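Succinate-semialdehyde dehydrogenase (NAD(P)(+)) (Marinobacter aquaeolei, PDB 3RH9) probably oxidises succinate semialdehyde to succinate with a nicotinamide cofactor. Local coordinates at residues A[72-80]-A[168-176]; A[111-119]-A[446-454]. One frame throughout, in Å; residues are numbered along the deposited sequence.

Contact 1. Residues A[72-80]-A[168-176]; sequences TRRKWLEDI and LSAALAAGC
Leu172 lies over Leu77, Trp76 and Ile80. CD1 of Leu172 sits between CD1 of Ile80, which it meets tip to tip, and CD2 of Leu77. CD2 of Leu172 comes within 4.0 Å of CE3 on the Trp76 ring. Leu77 and Leu172 run side by side, pointing opposite ways, with Leu77 CD2 3.8 Å from Leu172 CB. The other branch of Leu77, CD1, touches Ala173 CB. The helices carrying these residues run nearly antiparallel, at 159°, with axes 9.1 Å apart. Arg73 lies opposite Ala173 in the register and Leu77 opposite Ser169. Arg73 reaches the C-terminal end of helix 162-174. A kink about its CG-CD bond (chi3 -92°) swings NH1 to Ala173 O. NH1 of Arg73 donates to Ala173 O at 2.7 Å, and the oxygen lies in the guanidinium plane. The N-H...O angle is 144°, so the bond is somewhat bent. Trp68 O takes NE of the same arginine. Gly175, with positive phi, makes the Schellman motif that follows the last turn. Phe117 of helix 103-123 packs on Leu77 and Ile80. The contact is therefore a buried apolar helix pair with one charged group at its end. The guanidinium probably also gains from the partial negative charge at the C-terminal end of helix 162-174.

Contact 2. Residues A[111-119]-A[446-454]; sequences DYAAGFFDY and TGPTPEAPF
Pro450 packs on Phe116 and Tyr119 of helix 103-123 and has the most surface buried by the contact. Its ring lies over one face of Phe116. CG of Pro450 is 3.7 Å from the ring centroid and only 4° off the normal, a CH-pi contact. The proline stands roughly perpendicular to the phenylalanine side chain. Pro450 CB also lies 3.4 Å from Gly115 O. Phe116 CG is anti to the carbonyl carbon (chi1 -79°), which brings the ring under the proline. An alanine in place of Phe116 would remove that face and would probably leave Pro450 with a gap beneath its ring.

Tyr119 lies against the Pro450-Glu451 backbone. Pro450 O and Glu451 CA both lie over one face of its ring. The CA of Glu451 is 4.1 Å from the Tyr119 centroid, a second CH-pi contact. Further back on the helix, Tyr112 extends its hydroxyl to the loop. Tyr112 OH donates to Pro448 O at 3.1 Å. The oxygen lies in the plane of the tyrosine ring, at its edge, but the donor stands well above the carbonyl plane.

The loop has its own support. A type I beta turn runs from Thr449 to Ala452, and Thr449 OG1 donates to Glu451 OE1 at 2.6 Å. Pro136 of the second subunit packs on Thr449 and Glu451. The Pro448 side chain is about 6 Å from that of Glu256, the predicted active-site residue. The arrangement is a proline-containing turn set on aromatic side chains of a helix. It joins helix 103-123 to the loop between strands 439-442 and 461-462, close to the probable catalytic site of this aldehyde dehydrogenase fold.

How the contacts relate
From the N terminus the chain passes 72-80 on helix 70-86, then 111-119 on helix 103-123. Segment 168-176 on helix 162-174 then closes contact 1, a loop of 87 residues. Much later, 446-454 closes contact 2 across 326 residues. The segments alternate, so the two loops cross. Helix 103-123 starts the second loop while the first is still open. It also joins the contacts in space. Phe116 and Phe117 both touch Ser169. The centres of the two contacts are about 15 Å apart. Helix 103-123 packs on helices 70-86 and 162-174 and also carries the late loop that follows strand 439-442 and reaches the second subunit.

Contact 1. Residues A[72-80]-A[168-176]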
ATOM      1  N   THR A  72      -9.756  26.144   2.897  1.00 17.07           N
ATOM      2  CA  THR A  72     -11.070  25.781   2.400  1.00 17.64           C
ATOM      3  C   THR A  72     -11.403  24.361   2.842  1.00 16.80           C
ATOM      4  O   THR A  72     -12.461  24.120   3.416  1.00 16.91           O
ATOM      5  CB  THR A  72     -11.176  25.896   0.871  1.00 16.87           C
ATOM      6  OG1 THR A  72     -11.147  27.273   0.493  1.00 19.22           O
ATOM      7  CG2 THR A  72     -12.477  25.304   0.389  1.00 16.64           C
ATOM      8  N   ARG A  73     -10.495  23.427   2.572  1.00 16.40           N
ATOM      9  CA  ARG A  73     -10.690  22.030   2.947  1.00 16.67           C
ATOM     10  C   ARG A  73     -10.876  21.892   4.454  1.00 17.11           C
ATOM     11  O   ARG A  73     -11.703  21.118   4.930  1.00 16.73           O
ATOM     12  CB  ARG A  73      -9.497  21.192   2.508  1.00 16.60           C
ATOM     13  CG  ARG A  73      -9.463  20.846   1.034  1.00 16.09           C
ATOM     14  CD  ARG A  73      -8.216  20.033   0.727  1.00 15.13           C
ATOM     15  NE  ARG A  73      -7.146  20.938   0.330  1.00 17.28           N
ATOM     16  CZ  ARG A  73      -5.845  20.726   0.503  1.00 18.03           C
ATOM     17  NH1 ARG A  73      -5.397  19.615   1.087  1.00 16.21           N
ATOM     18  NH2 ARG A  73      -4.983  21.647   0.081  1.00 20.40           N
ATOM     19  N   ARG A  74     -10.099  22.663   5.206  1.00 18.89           N
ATOM     20  CA  ARG A  74     -10.190  22.696   6.665  1.00 18.05           C
ATOM     21  C   ARG A  74     -11.598  23.063   7.144  1.00 17.38           C
ATOM     22  O   ARG A  74     -12.107  22.483   8.099  1.00 18.13           O
ATOM     23  CB  ARG A  74      -9.141  23.671   7.197  1.00 17.85           C
ATOM     24  CG  ARG A  74      -9.216  24.023   8.650  1.00 17.19           C
ATOM     25  CD  ARG A  74      -7.975  24.820   8.999  1.00 17.83           C
ATOM     26  NE  ARG A  74      -7.036  23.969   9.698  1.00 19.76           N
ATOM     27  CZ  ARG A  74      -5.720  23.992   9.541  1.00 18.80           C
ATOM     28  NH1 ARG A  74      -5.146  24.831   8.689  1.00 18.19           N
ATOM     29  NH2 ARG A  74      -4.983  23.142  10.239  1.00 19.17           N
ATOM     30  N   LYS A  75     -12.225  24.010   6.458  1.00 17.16           N
ATOM     31  CA  LYS A  75     -13.571  24.456   6.793  1.00 18.53           C
ATOM     32  C   LYS A  75     -14.621  23.367   6.535  1.00 18.41           C
ATOM     33  O   LYS A  75     -15.556  23.206   7.333  1.00 18.02           O
ATOM     34  CB  LYS A  75     -13.915  25.742   6.022  1.00 19.26           C
ATOM     35  CG  LYS A  75     -15.195  26.432   6.469  1.00 20.00           C
ATOM     36  CD  LYS A  75     -15.187  26.658   7.989  1.00 24.18           C
ATOM     37  CE  LYS A  75     -16.039  27.864   8.419  1.00 23.67           C
ATOM     38  NZ  LYS A  75     -17.455  27.759   7.952  1.00 26.00           N
ATOM     39  N   TRP A  76     -14.471  22.631   5.430  1.00 16.90           N
ATOM     40  CA  TRP A  76     -15.358  21.496   5.133  1.00 17.15           C
ATOM     41  C   TRP A  76     -15.371  20.485   6.282  1.00 17.14           C
ATOM     42  O   TRP A  76     -16.423  20.105   6.790  1.00 15.95           O
ATOM     43  CB  TRP A  76     -14.884  20.734   3.903  1.00 16.77           C
ATOM     44  CG  TRP A  76     -14.760  21.504   2.657  1.00 16.43           C
ATOM     45  CD1 TRP A  76     -15.362  22.674   2.363  1.00 16.15           C
ATOM     46  CD2 TRP A  76     -14.013  21.125   1.489  1.00 17.00           C
ATOM     47  NE1 TRP A  76     -15.023  23.073   1.097  1.00 16.59           N
ATOM     48  CE2 TRP A  76     -14.197  22.137   0.535  1.00 17.24           C
ATOM     49  CE3 TRP A  76     -13.202  20.027   1.163  1.00 16.17           C
ATOM     50  CZ2 TRP A  76     -13.596  22.093  -0.734  1.00 18.73           C
ATOM     51  CZ3 TRP A  76     -12.607  19.981  -0.098  1.00 16.19           C
ATOM     52  CH2 TRP A  76     -12.811  21.005  -1.029  1.00 18.14           C
ATOM     53  N   LEU A  77     -14.179  20.019   6.647  1.00 16.76           N
ATOM     54  CA  LEU A  77     -14.021  19.053   7.720  1.00 16.70           C
ATOM     55  C   LEU A  77     -14.692  19.588   8.969  1.00 16.78           C
ATOM     56  O   LEU A  77     -15.491  18.895   9.605  1.00 16.22           O
ATOM     57  CB  LEU A  77     -12.534  18.779   7.985  1.00 16.53           C
ATOM     58  CG  LEU A  77     -11.738  18.245   6.786  1.00 15.32           C
ATOM     59  CD1 LEU A  77     -10.241  18.265   7.008  1.00 14.21           C
ATOM     60  CD2 LEU A  77     -12.214  16.850   6.458  1.00 16.10           C
ATOM     61  N   GLU A  78     -14.376  20.837   9.306  1.00 17.24           N
ATOM     62  CA  GLU A  78     -14.914  21.461  10.516  1.00 17.87           C
ATOM     63  C   GLU A  78     -16.437  21.519  10.493  1.00 18.52           C
ATOM     64  O   GLU A  78     -17.090  21.168  11.483  1.00 18.37           O
ATOM     65  CB  GLU A  78     -14.322  22.851  10.717  1.00 17.78           C
ATOM     66  CG  GLU A  78     -13.005  22.857  11.475  1.00 18.77           C
ATOM     67  CD  GLU A  78     -12.207  24.144  11.263  1.00 21.56           C
ATOM     68  OE1 GLU A  78     -12.710  25.084  10.593  1.00 19.99           O
ATOM     69  OE2 GLU A  78     -11.063  24.205  11.765  1.00 22.60           O
ATOM     70  N   ASP A  79     -16.990  21.958   9.361  1.00 17.43           N
ATOM     71  CA  ASP A  79     -18.429  21.982   9.163  1.00 17.41           C
ATOM     72  C   ASP A  79     -19.038  20.576   9.278  1.00 17.16           C
ATOM     73  O   ASP A  79     -20.028  20.385   9.973  1.00 17.81           O
ATOM     74  CB  ASP A  79     -18.791  22.607   7.808  1.00 18.43           C
ATOM     75  CG  ASP A  79     -18.576  24.120   7.765  1.00 21.31           C
ATOM     76  OD1 ASP A  79     -18.220  24.722   8.812  1.00 19.91           O
ATOM     77  OD2 ASP A  79     -18.771  24.707   6.664  1.00 21.12           O
ATOM     78  N   ILE A  80     -18.459  19.598   8.589  1.00 15.81           N
ATOM     79  CA  ILE A  80     -18.959  18.231   8.681  1.00 17.10           C
ATOM     80  C   ILE A  80     -18.902  17.709  10.119  1.00 16.86           C
ATOM     81  O   ILE A  80     -19.861  17.125  10.610  1.00 16.24           O
ATOM     82  CB  ILE A  80     -18.208  17.273   7.750  1.00 16.38           C
ATOM     83  CG1 ILE A  80     -18.510  17.608   6.285  1.00 18.12           C
ATOM     84  CG2 ILE A  80     -18.602  15.849   8.034  1.00 15.44           C
ATOM     85  CD1 ILE A  80     -17.553  16.975   5.291  1.00 15.92           C
ATOM     86  N   LEU A 168     -13.572   9.396   4.732  1.00 15.42           N
ATOM     87  CA  LEU A 168     -13.918  10.646   4.070  1.00 15.53           C
ATOM     88  C   LEU A 168     -13.178  11.828   4.672  1.00 15.06           C
ATOM     89  O   LEU A 168     -12.783  12.740   3.964  1.00 15.64           O
ATOM     90  CB  LEU A 168     -15.422  10.866   4.094  1.00 15.67           C
ATOM     91  CG  LEU A 168     -15.897  12.056   3.267  1.00 17.80           C
ATOM     92  CD1 LEU A 168     -15.121  12.127   1.959  1.00 15.62           C
ATOM     93  CD2 LEU A 168     -17.416  12.013   3.029  1.00 16.32           C
ATOM     94  N   SER A 169     -12.974  11.799   5.980  1.00 15.91           N
ATOM     95  CA  SER A 169     -12.143  12.795   6.639  1.00 15.47           C
ATOM     96  C   SER A 169     -10.730  12.855   6.053  1.00 15.72           C
ATOM     97  O   SER A 169     -10.170  13.938   5.883  1.00 16.39           O
ATOM     98  CB  SER A 169     -12.074  12.518   8.129  1.00 14.50           C
ATOM     99  OG  SER A 169     -11.737  11.165   8.363  1.00 16.31           O
ATOM    100  N   ALA A 170     -10.145  11.700   5.748  1.00 16.58           N
ATOM    101  CA  ALA A 170      -8.802  11.669   5.152  1.00 15.86           C
ATOM    102  C   ALA A 170      -8.829  12.063   3.674  1.00 14.57           C
ATOM    103  O   ALA A 170      -7.971  12.792   3.208  1.00 15.10           O
ATOM    104  CB  ALA A 170      -8.140  10.308   5.344  1.00 14.44           C
ATOM    105  N   ALA A 171      -9.835  11.601   2.951  1.00 14.44           N
ATOM    106  CA  ALA A 171      -9.961  11.927   1.542  1.00 14.62           C
ATOM    107  C   ALA A 171     -10.221  13.425   1.258  1.00 15.37           C
ATOM    108  O   ALA A 171      -9.710  13.973   0.271  1.00 15.90           O
ATOM    109  CB  ALA A 171     -11.032  11.047   0.903  1.00 15.48           C
ATOM    110  N   LEU A 172     -11.010  14.090   2.105  1.00 15.27           N
ATOM    111  CA  LEU A 172     -11.202  15.534   1.955  1.00 14.94           C
ATOM    112  C   LEU A 172      -9.919  16.274   2.312  1.00 14.81           C
ATOM    113  O   LEU A 172      -9.465  17.129   1.568  1.00 16.24           O
ATOM    114  CB  LEU A 172     -12.381  16.064   2.787  1.00 14.73           C
ATOM    115  CG  LEU A 172     -13.787  15.572   2.418  1.00 14.85           C
ATOM    116  CD1 LEU A 172     -14.742  15.785   3.561  1.00 15.06           C
ATOM    117  CD2 LEU A 172     -14.323  16.206   1.152  1.00 13.27           C
ATOM    118  N   ALA A 173      -9.321  15.941   3.444  1.00 14.17           N
ATOM    119  CA  ALA A 173      -8.067  16.581   3.813  1.00 14.76           C
ATOM    120  C   ALA A 173      -7.083  16.543   2.647  1.00 15.18           C
ATOM    121  O   ALA A 173      -6.248  17.441   2.509  1.00 15.18           O
ATOM    122  CB  ALA A 173      -7.458  15.923   5.064  1.00 15.33           C
ATOM    123  N   ALA A 174      -7.207  15.510   1.808  1.00 14.74           N
ATOM    124  CA  ALA A 174      -6.311  15.284   0.670  1.00 14.18           C
ATOM    125  C   ALA A 174      -6.738  16.033  -0.605  1.00 14.66           C
ATOM    126  O   ALA A 174      -5.951  16.199  -1.548  1.00 13.46           O
ATOM    127  CB  ALA A 174      -6.205  13.798   0.389  1.00 13.80           C
ATOM    128  N   GLY A 175      -7.989  16.477  -0.631  1.00 14.44           N
ATOM    129  CA  GLY A 175      -8.541  17.107  -1.812  1.00 14.40           C
ATOM    130  C   GLY A 175      -9.059  16.079  -2.802  1.00 15.74           C
ATOM    131  O   GLY A 175      -9.142  16.353  -3.994  1.00 15.28           O
ATOM    132  N   CYS A 176      -9.404  14.889  -2.310  1.00 16.12           N
ATOM    133  CA  CYS A 176      -9.876  13.804  -3.175  1.00 15.86           C
ATOM    134  C   CYS A 176     -11.380  13.762  -3.270  1.00 14.88           C
ATOM    135  O   CYS A 176     -12.042  13.469  -2.289  1.00 14.77           O
ATOM    136  CB  CYS A 176      -9.372  12.444  -2.673  1.00 15.10           C
ATOM    137  SG  CYS A 176      -7.674  12.122  -3.157  1.00 15.94           S
TER

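Contact 2. Residues A[111-119]-A[446-454]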
ATOM      1  N   ASP A 111     -20.877  10.371  17.428  1.00 15.83           N
ATOM      2  CA  ASP A 111     -19.868  11.152  18.132  1.00 17.02           C
ATOM      3  C   ASP A 111     -18.489  10.726  17.671  1.00 18.85           C
ATOM      4  O   ASP A 111     -17.632  11.545  17.312  1.00 17.11           O
ATOM      5  CB  ASP A 111     -19.969  10.936  19.636  1.00 17.24           C
ATOM      6  CG  ASP A 111     -21.161  11.647  20.255  1.00 18.93           C
ATOM      7  OD1 ASP A 111     -21.830  12.425  19.534  1.00 19.73           O
ATOM      8  OD2 ASP A 111     -21.414  11.433  21.464  1.00 17.70           O
ATOM      9  N   TYR A 112     -18.293   9.416  17.693  1.00 18.42           N
ATOM     10  CA  TYR A 112     -17.061   8.796  17.260  1.00 17.87           C
ATOM     11  C   TYR A 112     -16.662   9.217  15.829  1.00 18.16           C
ATOM     12  O   TYR A 112     -15.498   9.549  15.567  1.00 17.46           O
ATOM     13  CB  TYR A 112     -17.262   7.297  17.347  1.00 16.88           C
ATOM     14  CG  TYR A 112     -16.104   6.481  16.888  1.00 16.78           C
ATOM     15  CD1 TYR A 112     -14.997   6.288  17.707  1.00 17.52           C
ATOM     16  CD2 TYR A 112     -16.124   5.871  15.650  1.00 16.36           C
ATOM     17  CE1 TYR A 112     -13.933   5.517  17.298  1.00 16.91           C
ATOM     18  CE2 TYR A 112     -15.068   5.095  15.229  1.00 18.42           C
ATOM     19  CZ  TYR A 112     -13.977   4.922  16.056  1.00 17.75           C
ATOM     20  OH  TYR A 112     -12.925   4.156  15.622  1.00 20.35           O
ATOM     21  N   ALA A 113     -17.633   9.195  14.916  1.00 16.88           N
ATOM     22  CA  ALA A 113     -17.430   9.624  13.533  1.00 17.09           C
ATOM     23  C   ALA A 113     -16.972  11.076  13.452  1.00 18.09           C
ATOM     24  O   ALA A 113     -16.153  11.442  12.603  1.00 16.28           O
ATOM     25  CB  ALA A 113     -18.715   9.444  12.725  1.00 16.64           C
ATOM     26  N   ALA A 114     -17.513  11.905  14.339  1.00 19.18           N
ATOM     27  CA  ALA A 114     -17.234  13.333  14.310  1.00 17.14           C
ATOM     28  C   ALA A 114     -15.772  13.618  14.607  1.00 16.50           C
ATOM     29  O   ALA A 114     -15.228  14.602  14.135  1.00 16.40           O
ATOM     30  CB  ALA A 114     -18.127  14.058  15.294  1.00 18.09           C
ATOM     31  N   GLY A 115     -15.147  12.746  15.394  1.00 17.53           N
ATOM     32  CA  GLY A 115     -13.799  12.976  15.885  1.00 16.65           C
ATOM     33  C   GLY A 115     -12.733  12.716  14.837  1.00 16.87           C
ATOM     34  O   GLY A 115     -11.568  13.105  14.997  1.00 16.02           O
ATOM     35  N   PHE A 116     -13.126  12.039  13.765  1.00 16.06           N
ATOM     36  CA  PHE A 116     -12.211  11.810  12.662  1.00 16.97           C
ATOM     37  C   PHE A 116     -12.082  13.089  11.870  1.00 15.67           C
ATOM     38  O   PHE A 116     -10.988  13.510  11.480  1.00 15.48           O
ATOM     39  CB  PHE A 116     -12.700  10.659  11.783  1.00 16.04           C
ATOM     40  CG  PHE A 116     -12.411   9.318  12.368  1.00 16.99           C
ATOM     41  CD1 PHE A 116     -11.127   8.792  12.315  1.00 16.28           C
ATOM     42  CD2 PHE A 116     -13.405   8.594  13.016  1.00 17.67           C
ATOM     43  CE1 PHE A 116     -10.840   7.564  12.869  1.00 16.31           C
ATOM     44  CE2 PHE A 116     -13.120   7.352  13.576  1.00 18.20           C
ATOM     45  CZ  PHE A 116     -11.830   6.842  13.505  1.00 17.18           C
ATOM     46  N   PHE A 117     -13.222  13.718  11.655  1.00 15.57           N
ATOM     47  CA  PHE A 117     -13.263  14.986  10.966  1.00 15.35           C
ATOM     48  C   PHE A 117     -12.559  16.050  11.784  1.00 15.41           C
ATOM     49  O   PHE A 117     -11.835  16.885  11.248  1.00 15.63           O
ATOM     50  CB  PHE A 117     -14.708  15.347  10.654  1.00 14.82           C
ATOM     51  CG  PHE A 117     -15.252  14.597   9.485  1.00 14.75           C
ATOM     52  CD1 PHE A 117     -16.064  13.508   9.669  1.00 15.67           C
ATOM     53  CD2 PHE A 117     -14.911  14.962   8.193  1.00 14.83           C
ATOM     54  CE1 PHE A 117     -16.554  12.813   8.580  1.00 17.16           C
ATOM     55  CE2 PHE A 117     -15.387  14.272   7.110  1.00 14.61           C
ATOM     56  CZ  PHE A 117     -16.211  13.202   7.297  1.00 15.91           C
ATOM     57  N   ASP A 118     -12.756  16.009  13.090  1.00 16.22           N
ATOM     58  CA  ASP A 118     -12.088  16.959  13.948  1.00 17.02           C
ATOM     59  C   ASP A 118     -10.595  16.743  13.839  1.00 15.93           C
ATOM     60  O   ASP A 118      -9.826  17.685  13.702  1.00 16.44           O
ATOM     61  CB  ASP A 118     -12.527  16.809  15.408  1.00 17.11           C
ATOM     62  CG  ASP A 118     -11.994  17.933  16.287  1.00 19.41           C
ATOM     63  OD1 ASP A 118     -12.147  19.125  15.921  1.00 20.09           O
ATOM     64  OD2 ASP A 118     -11.406  17.630  17.338  1.00 20.39           O
ATOM     65  N   TYR A 119     -10.183  15.488  13.890  1.00 16.21           N
ATOM     66  CA  TYR A 119      -8.773  15.212  13.966  1.00 15.46           C
ATOM     67  C   TYR A 119      -8.101  15.601  12.657  1.00 15.82           C
ATOM     68  O   TYR A 119      -6.978  16.103  12.648  1.00 16.27           O
ATOM     69  CB  TYR A 119      -8.515  13.758  14.317  1.00 15.16           C
ATOM     70  CG  TYR A 119      -7.059  13.439  14.231  1.00 15.87           C
ATOM     71  CD1 TYR A 119      -6.500  13.008  13.035  1.00 14.37           C
ATOM     72  CD2 TYR A 119      -6.224  13.605  15.336  1.00 15.99           C
ATOM     73  CE1 TYR A 119      -5.155  12.737  12.945  1.00 15.83           C
ATOM     74  CE2 TYR A 119      -4.864  13.328  15.253  1.00 15.67           C
ATOM     75  CZ  TYR A 119      -4.343  12.900  14.052  1.00 15.79           C
ATOM     76  OH  TYR A 119      -3.008  12.618  13.948  1.00 17.85           O
ATOM     77  N   THR A 446     -10.403  -1.248  24.430  1.00 16.70           N
ATOM     78  CA  THR A 446     -10.921  -0.200  23.567  1.00 17.04           C
ATOM     79  C   THR A 446     -10.453  -0.396  22.127  1.00 17.36           C
ATOM     80  O   THR A 446      -9.396  -0.981  21.877  1.00 15.68           O
ATOM     81  CB  THR A 446     -10.531   1.206  24.054  1.00 17.56           C
ATOM     82  OG1 THR A 446     -11.103   2.194  23.176  1.00 18.08           O
ATOM     83  CG2 THR A 446      -9.007   1.361  24.087  1.00 16.07           C
ATOM     84  N   GLY A 447     -11.252   0.095  21.185  1.00 16.82           N
ATOM     85  CA  GLY A 447     -10.943  -0.060  19.781  1.00 16.20           C
ATOM     86  C   GLY A 447     -10.148   1.103  19.252  1.00 16.82           C
ATOM     87  O   GLY A 447      -9.568   1.856  20.014  1.00 17.99           O
ATOM     88  N   PRO A 448     -10.132   1.266  17.930  1.00 17.80           N
ATOM     89  CA  PRO A 448      -9.336   2.300  17.253  1.00 17.13           C
ATOM     90  C   PRO A 448      -9.789   3.729  17.586  1.00 17.76           C
ATOM     91  O   PRO A 448     -10.938   3.952  17.974  1.00 18.98           O
ATOM     92  CB  PRO A 448      -9.578   2.014  15.765  1.00 16.54           C
ATOM     93  CG  PRO A 448     -10.173   0.652  15.704  1.00 16.72           C
ATOM     94  CD  PRO A 448     -10.905   0.446  16.985  1.00 16.63           C
ATOM     95  N   THR A 449      -8.891   4.692  17.409  1.00 17.82           N
ATOM     96  CA  THR A 449      -9.206   6.091  17.686  1.00 17.24           C
ATOM     97  C   THR A 449      -8.674   7.010  16.578  1.00 16.46           C
ATOM     98  O   THR A 449      -7.672   6.691  15.938  1.00 16.38           O
ATOM     99  CB  THR A 449      -8.633   6.508  19.043  1.00 16.57           C
ATOM    100  OG1 THR A 449      -9.388   7.608  19.554  1.00 18.39           O
ATOM    101  CG2 THR A 449      -7.173   6.900  18.907  1.00 16.40           C
ATOM    102  N   PRO A 450      -9.346   8.155  16.336  1.00 16.95           N
ATOM    103  CA  PRO A 450      -8.944   9.013  15.215  1.00 15.91           C
ATOM    104  C   PRO A 450      -7.497   9.466  15.313  1.00 15.26           C
ATOM    105  O   PRO A 450      -6.859   9.686  14.294  1.00 15.02           O
ATOM    106  CB  PRO A 450      -9.887  10.215  15.340  1.00 16.05           C
ATOM    107  CG  PRO A 450     -11.050   9.705  16.095  1.00 15.21           C
ATOM    108  CD  PRO A 450     -10.475   8.740  17.079  1.00 16.77           C
ATOM    109  N   GLU A 451      -6.990   9.572  16.538  1.00 16.34           N
ATOM    110  CA  GLU A 451      -5.646  10.053  16.816  1.00 14.56           C
ATOM    111  C   GLU A 451      -4.520   9.048  16.528  1.00 15.62           C
ATOM    112  O   GLU A 451      -3.344   9.391  16.653  1.00 15.31           O
ATOM    113  CB  GLU A 451      -5.559  10.468  18.278  1.00 16.22           C
ATOM    114  CG  GLU A 451      -6.546  11.544  18.720  1.00 18.20           C
ATOM    115  CD  GLU A 451      -7.846  10.984  19.297  1.00 18.66           C
ATOM    116  OE1 GLU A 451      -8.191   9.825  18.996  1.00 18.04           O
ATOM    117  OE2 GLU A 451      -8.531  11.710  20.054  1.00 19.77           O
ATOM    118  N   ALA A 452      -4.855   7.809  16.163  1.00 15.44           N
ATOM    119  CA  ALA A 452      -3.813   6.785  15.969  1.00 14.94           C
ATOM    120  C   ALA A 452      -4.083   5.796  14.821  1.00 13.92           C
ATOM    121  O   ALA A 452      -5.222   5.508  14.497  1.00 14.39           O
ATOM    122  CB  ALA A 452      -3.526   6.044  17.283  1.00 13.02           C
ATOM    123  N   PRO A 453      -3.019   5.290  14.187  1.00 14.28           N
ATOM    124  CA  PRO A 453      -3.218   4.438  13.006  1.00 13.82           C
ATOM    125  C   PRO A 453      -3.878   3.110  13.348  1.00 13.37           C
ATOM    126  O   PRO A 453      -3.594   2.534  14.396  1.00 13.64           O
ATOM    127  CB  PRO A 453      -1.787   4.212  12.488  1.00 14.58           C
ATOM    128  CG  PRO A 453      -0.880   4.506  13.696  1.00 14.30           C
ATOM    129  CD  PRO A 453      -1.596   5.629  14.396  1.00 14.43           C
ATOM    130  N   PHE A 454      -4.754   2.633  12.470  1.00 13.08           N
ATOM    131  CA  PHE A 454      -5.428   1.354  12.672  1.00 13.72           C
ATOM    132  C   PHE A 454      -5.565   0.602  11.351  1.00 13.61           C
ATOM    133  O   PHE A 454      -5.918   1.181  10.329  1.00 14.10           O
ATOM    134  CB  PHE A 454      -6.800   1.548  13.320  1.00 14.16           C
ATOM    135  CG  PHE A 454      -7.589   0.270  13.466  1.00 14.21           C
ATOM    136  CD1 PHE A 454      -7.313  -0.619  14.493  1.00 14.30           C
ATOM    137  CD2 PHE A 454      -8.609  -0.036  12.585  1.00 14.55           C
ATOM    138  CE1 PHE A 454      -8.030  -1.790  14.629  1.00 13.00           C
ATOM    139  CE2 PHE A 454      -9.335  -1.213  12.718  1.00 14.62           C
ATOM    140  CZ  PHE A 454      -9.041  -2.086  13.734  1.00 14.01           C
TER